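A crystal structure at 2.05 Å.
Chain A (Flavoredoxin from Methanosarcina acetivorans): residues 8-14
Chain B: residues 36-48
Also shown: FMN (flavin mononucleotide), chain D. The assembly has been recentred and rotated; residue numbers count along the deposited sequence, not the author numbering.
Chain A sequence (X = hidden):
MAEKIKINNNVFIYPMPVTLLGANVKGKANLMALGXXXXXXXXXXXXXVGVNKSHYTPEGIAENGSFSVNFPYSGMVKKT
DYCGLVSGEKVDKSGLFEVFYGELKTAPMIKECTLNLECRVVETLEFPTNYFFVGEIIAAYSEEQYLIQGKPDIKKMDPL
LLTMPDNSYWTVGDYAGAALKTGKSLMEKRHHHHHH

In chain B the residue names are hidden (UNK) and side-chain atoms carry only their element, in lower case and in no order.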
# COMPACT_ATOMS: atom_id res chain seq x y z
N ASN A 8 -16.71 3.62 10.85
CA ASN A 8 -15.80 4.71 11.18
C ASN A 8 -14.84 5.04 10.03
O ASN A 8 -14.30 4.15 9.39
CB ASN A 8 -15.01 4.35 12.44
CG ASN A 8 -14.29 5.54 13.05
OD1 ASN A 8 -13.22 5.94 12.59
ND2 ASN A 8 -14.87 6.10 14.13
N ASN A 9 -14.65 6.34 9.79
CA ASN A 9 -13.84 6.87 8.68
C ASN A 9 -12.35 6.60 8.73
O ASN A 9 -11.69 6.63 7.69
CB ASN A 9 -14.04 8.38 8.54
CG ASN A 9 -15.31 8.72 7.85
OD1 ASN A 9 -15.80 9.84 7.96
ND2 ASN A 9 -15.86 7.76 7.11
N ASN A 10 -11.81 6.39 9.92
CA ASN A 10 -10.40 6.05 10.07
C ASN A 10 -10.18 4.58 9.67
O ASN A 10 -10.01 3.70 10.52
CB ASN A 10 -9.93 6.36 11.50
CG ASN A 10 -8.42 6.27 11.67
OD1 ASN A 10 -7.91 6.27 12.80
ND2 ASN A 10 -7.69 6.21 10.57
N VAL A 11 -10.22 4.33 8.36
CA VAL A 11 -10.08 2.98 7.82
C VAL A 11 -8.73 2.79 7.13
O VAL A 11 -8.28 3.65 6.35
CB VAL A 11 -11.24 2.64 6.86
CG1 VAL A 11 -12.47 2.21 7.64
CG2 VAL A 11 -11.59 3.82 6.00
N PHE A 12 -8.10 1.66 7.43
CA PHE A 12 -6.80 1.31 6.85
C PHE A 12 -7.02 0.42 5.64
O PHE A 12 -8.12 -0.11 5.44
CB PHE A 12 -5.90 0.63 7.88
CG PHE A 12 -5.53 1.50 9.04
CD1 PHE A 12 -6.46 1.78 10.06
CD2 PHE A 12 -4.25 2.04 9.14
CE1 PHE A 12 -6.12 2.58 11.14
CE2 PHE A 12 -3.89 2.84 10.21
CZ PHE A 12 -4.83 3.12 11.22
N ILE A 13 -5.99 0.28 4.81
CA ILE A 13 -6.06 -0.62 3.66
C ILE A 13 -6.02 -2.06 4.17
O ILE A 13 -5.27 -2.36 5.10
CB ILE A 13 -4.90 -0.36 2.64
CG1 ILE A 13 -4.91 1.13 2.20
CG2 ILE A 13 -5.00 -1.29 1.43
CD1 ILE A 13 -6.19 1.58 1.51
N TYR A 14 -6.84 -2.92 3.56
CA TYR A 14 -6.95 -4.34 3.92
C TYR A 14 -6.31 -5.27 2.88
O TYR A 14 -6.88 -5.48 1.81
CB TYR A 14 -8.41 -4.74 4.18
CG TYR A 14 -8.90 -4.22 5.51
CD1 TYR A 14 -9.42 -2.94 5.63
CD2 TYR A 14 -8.83 -5.02 6.67
CE1 TYR A 14 -9.86 -2.44 6.87
CE2 TYR A 14 -9.28 -4.54 7.91
CZ TYR A 14 -9.78 -3.24 7.99
OH TYR A 14 -10.22 -2.72 9.19
N UNK B 36 -2.05 0.50 -6.36
CA UNK B 36 -1.30 1.62 -5.79
C UNK B 36 -2.23 2.47 -4.91
O UNK B 36 -2.64 3.58 -5.31
c UNK B 36 1.56 3.71 -9.07
c UNK B 36 2.55 3.94 -10.02
c UNK B 36 1.31 2.38 -8.67
c UNK B 36 3.29 2.88 -10.59
c UNK B 36 -0.66 2.49 -6.89
c UNK B 36 2.06 1.34 -9.27
c UNK B 36 3.06 1.58 -10.22
c UNK B 36 0.40 1.77 -7.75
c UNK B 36 0.62 0.42 -7.84
n UNK B 36 1.62 0.15 -8.74
N UNK B 37 -2.56 1.94 -3.73
CA UNK B 37 -3.38 2.63 -2.73
C UNK B 37 -2.68 2.53 -1.40
O UNK B 37 -2.22 1.45 -1.03
c UNK B 37 -4.72 1.96 -2.37
c UNK B 37 -5.07 0.74 -3.27
c UNK B 37 -5.85 3.03 -2.18
N UNK B 38 -2.68 3.62 -0.66
CA UNK B 38 -2.12 3.62 0.67
C UNK B 38 -2.73 4.74 1.49
O UNK B 38 -3.15 5.74 0.94
o UNK B 38 -0.14 3.98 1.92
c UNK B 38 -0.61 3.85 0.62
N UNK B 39 -2.75 4.56 2.82
CA UNK B 39 -3.00 5.68 3.73
C UNK B 39 -1.86 6.70 3.63
O UNK B 39 -0.71 6.36 3.31
c UNK B 39 -6.14 6.64 7.69
c UNK B 39 -3.24 5.22 5.17
c UNK B 39 -5.73 5.75 5.41
n UNK B 39 -5.93 7.57 8.60
n UNK B 39 -5.58 6.74 6.48
n UNK B 39 -6.91 5.60 7.98
c UNK B 39 -4.64 4.67 5.43
N UNK B 40 -2.22 7.96 3.83
CA UNK B 40 -1.30 9.07 3.68
C UNK B 40 -1.27 9.88 4.97
O UNK B 40 -0.19 10.24 5.48
c UNK B 40 -1.71 9.93 2.45
c UNK B 40 -0.97 11.25 2.44
c UNK B 40 -1.47 9.16 1.14
N UNK B 41 -2.46 10.17 5.50
CA UNK B 41 -2.62 11.03 6.69
C UNK B 41 -3.53 10.36 7.71
O UNK B 41 -4.51 9.71 7.35
o UNK B 41 -3.98 13.97 7.94
n UNK B 41 -1.77 13.84 7.64
c UNK B 41 -3.01 13.48 7.37
c UNK B 41 -3.18 12.40 6.28
N UNK B 42 -3.20 10.54 8.98
CA UNK B 42 -3.98 9.97 10.09
C UNK B 42 -5.26 10.76 10.37
O UNK B 42 -6.33 10.18 10.45
c UNK B 42 -3.12 9.89 11.33
N UNK B 43 -5.13 12.08 10.52
CA UNK B 43 -6.25 12.93 10.93
C UNK B 43 -6.19 14.32 10.28
O UNK B 43 -5.23 15.06 10.48
c UNK B 43 -7.58 13.67 12.96
n UNK B 43 -7.51 14.23 14.16
c UNK B 43 -6.30 13.03 12.45
o UNK B 43 -8.62 13.68 12.29
N UNK B 44 -7.18 14.64 9.43
CA UNK B 44 -8.28 13.78 8.97
C UNK B 44 -7.77 12.56 8.19
O UNK B 44 -6.70 12.61 7.59
c UNK B 44 -7.24 15.99 8.82
c UNK B 44 -9.11 14.71 8.07
c UNK B 44 -8.20 15.81 7.69
N UNK B 45 -8.52 11.44 8.23
CA UNK B 45 -8.09 10.23 7.53
C UNK B 45 -7.99 10.44 6.01
O UNK B 45 -8.99 10.73 5.37
c UNK B 45 -10.38 10.07 8.27
c UNK B 45 -9.80 11.25 8.94
c UNK B 45 -9.18 9.21 7.90
N UNK B 46 -6.78 10.34 5.46
CA UNK B 46 -6.55 10.46 4.01
C UNK B 46 -5.80 9.24 3.43
O UNK B 46 -4.91 8.69 4.07
c UNK B 46 -5.07 14.46 2.18
c UNK B 46 -5.73 11.72 3.69
s UNK B 46 -5.18 14.46 3.95
c UNK B 46 -6.29 13.04 4.24
N UNK B 47 -6.19 8.85 2.21
CA UNK B 47 -5.48 7.83 1.43
C UNK B 47 -4.95 8.49 0.16
O UNK B 47 -5.26 9.64 -0.13
c UNK B 47 -6.43 6.71 0.97
c UNK B 47 -6.84 4.70 2.48
c UNK B 47 -7.47 5.89 1.73
c UNK B 47 -8.52 5.37 0.78
N UNK B 48 -4.16 7.74 -0.60
CA UNK B 48 -3.70 8.19 -1.90
C UNK B 48 -3.82 7.08 -2.91
O UNK B 48 -3.74 5.90 -2.56
N1 FMN D . -3.18 1.17 -13.19
C2 FMN D . -2.77 2.28 -12.47
O2 FMN D . -2.62 3.34 -13.06
N3 FMN D . -2.56 2.19 -11.11
C4 FMN D . -2.75 0.97 -10.47
O4 FMN D . -2.54 0.89 -9.27
C4A FMN D . -3.15 -0.15 -11.20
N5 FMN D . -3.33 -1.38 -10.58
C5A FMN D . -3.75 -2.49 -11.29
C6 FMN D . -3.95 -3.70 -10.62
C7 FMN D . -4.37 -4.83 -11.33
C7M FMN D . -4.67 -6.08 -10.56
C8 FMN D . -4.59 -4.75 -12.71
C8M FMN D . -5.27 -5.87 -13.46
C9 FMN D . -4.40 -3.53 -13.37
C9A FMN D . -3.99 -2.39 -12.68
N10 FMN D . -3.81 -1.16 -13.32
C10 FMN D . -3.38 -0.05 -12.58
C1' FMN D . -4.15 -1.00 -14.78
C2' FMN D . -5.49 -0.30 -15.00
O2' FMN D . -6.46 -0.81 -14.10
C3' FMN D . -6.01 -0.56 -16.42
O3' FMN D . -5.14 -0.04 -17.41
C4' FMN D . -7.44 -0.04 -16.59
O4' FMN D . -7.95 -0.54 -17.79
C5' FMN D . -7.58 1.47 -16.58
O5' FMN D . -8.97 1.69 -16.70
P FMN D . -9.60 3.07 -17.27
O1P FMN D . -8.91 3.41 -18.57
O2P FMN D . -9.31 4.15 -16.27
O3P FMN D . -11.09 2.97 -17.46

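Position 36 of chain B carries one carbon followed by fused five- and six-membered rings holding eight carbons and one nitrogen. It lies out of reach of chain A, with FMN C4 over one ring face, and its backbone N donates a hydrogen bond to FMN O4 at 3.0 Å. This is B:Trp36. At position 37 a single carbon bears two more, the fork of B:Val37; its CG1 lies 4.0 Å from A:Ile13 CD1. Position 38 has one carbon and then one oxygen, and points away from chain A; it is B:Ser38, whose OG donates to the backbone O of position 39 at 2.8 Å.

Three carbons, a nitrogen and a carbon bearing two further nitrogens make position 39 an arginine, with one terminal nitrogen 2.9 Å from A:Val11 O. In B:Arg39 that nitrogen is NH1, which donates a hydrogen bond to A:Val11 O.

Position 40, again one carbon carrying two, is out of reach of chain A and is B:Val40. Position 41 has two carbons, the second bearing one oxygen and one nitrogen; this is B:Asn41, and its backbone O accepts a hydrogen bond from B:Arg39 NH2 at 2.9 Å. The lone side-chain carbon at 42 defines B:Ala42, while position 43 repeats the pattern of 41 without touching chain A and is B:Asn43.

Positions 44 and 45 each have three carbons closing a ring onto the backbone N. The first, preceded by a cis peptide bond, is B:Pro44 and makes no contact; the second is B:Pro45, whose CB sits 3.6 Å from A:Asn9 O. Position 46 is an unbranched run of two carbons, sulfur and carbon, pointing away: B:Met46. At 47, four carbons fork at the second, and one branch tip lies 3.3 Å from A:Ile13 CD1; this is B:Leu47, and the tip is CD2. Position 48 has no side-chain atoms and is B:Gly48.

The contact combines one directed polar link with apolar packing. Backbone hydrogen bonds pair the two strands of chain B, as between B:Gly48 N and B:Ser38 O (2.7 Å), and the B:Asn41 carbonyl steadies the guanidinium within its own chain. NH1 thus reaches A:Val11 O near the guanidinium plane while lying over one face of the A:Phe12 ring; with B:Arg39 CZ 5.1 Å from the centroid of that ring, any cation-pi attraction is weak at most. A:Ile13 points toward chain B and packs against B:Val37 and B:Leu47, while B:Pro45 abuts A:Asn9 and A:Asn10.

Chain B (36-48) WVSRVNANPPMLG
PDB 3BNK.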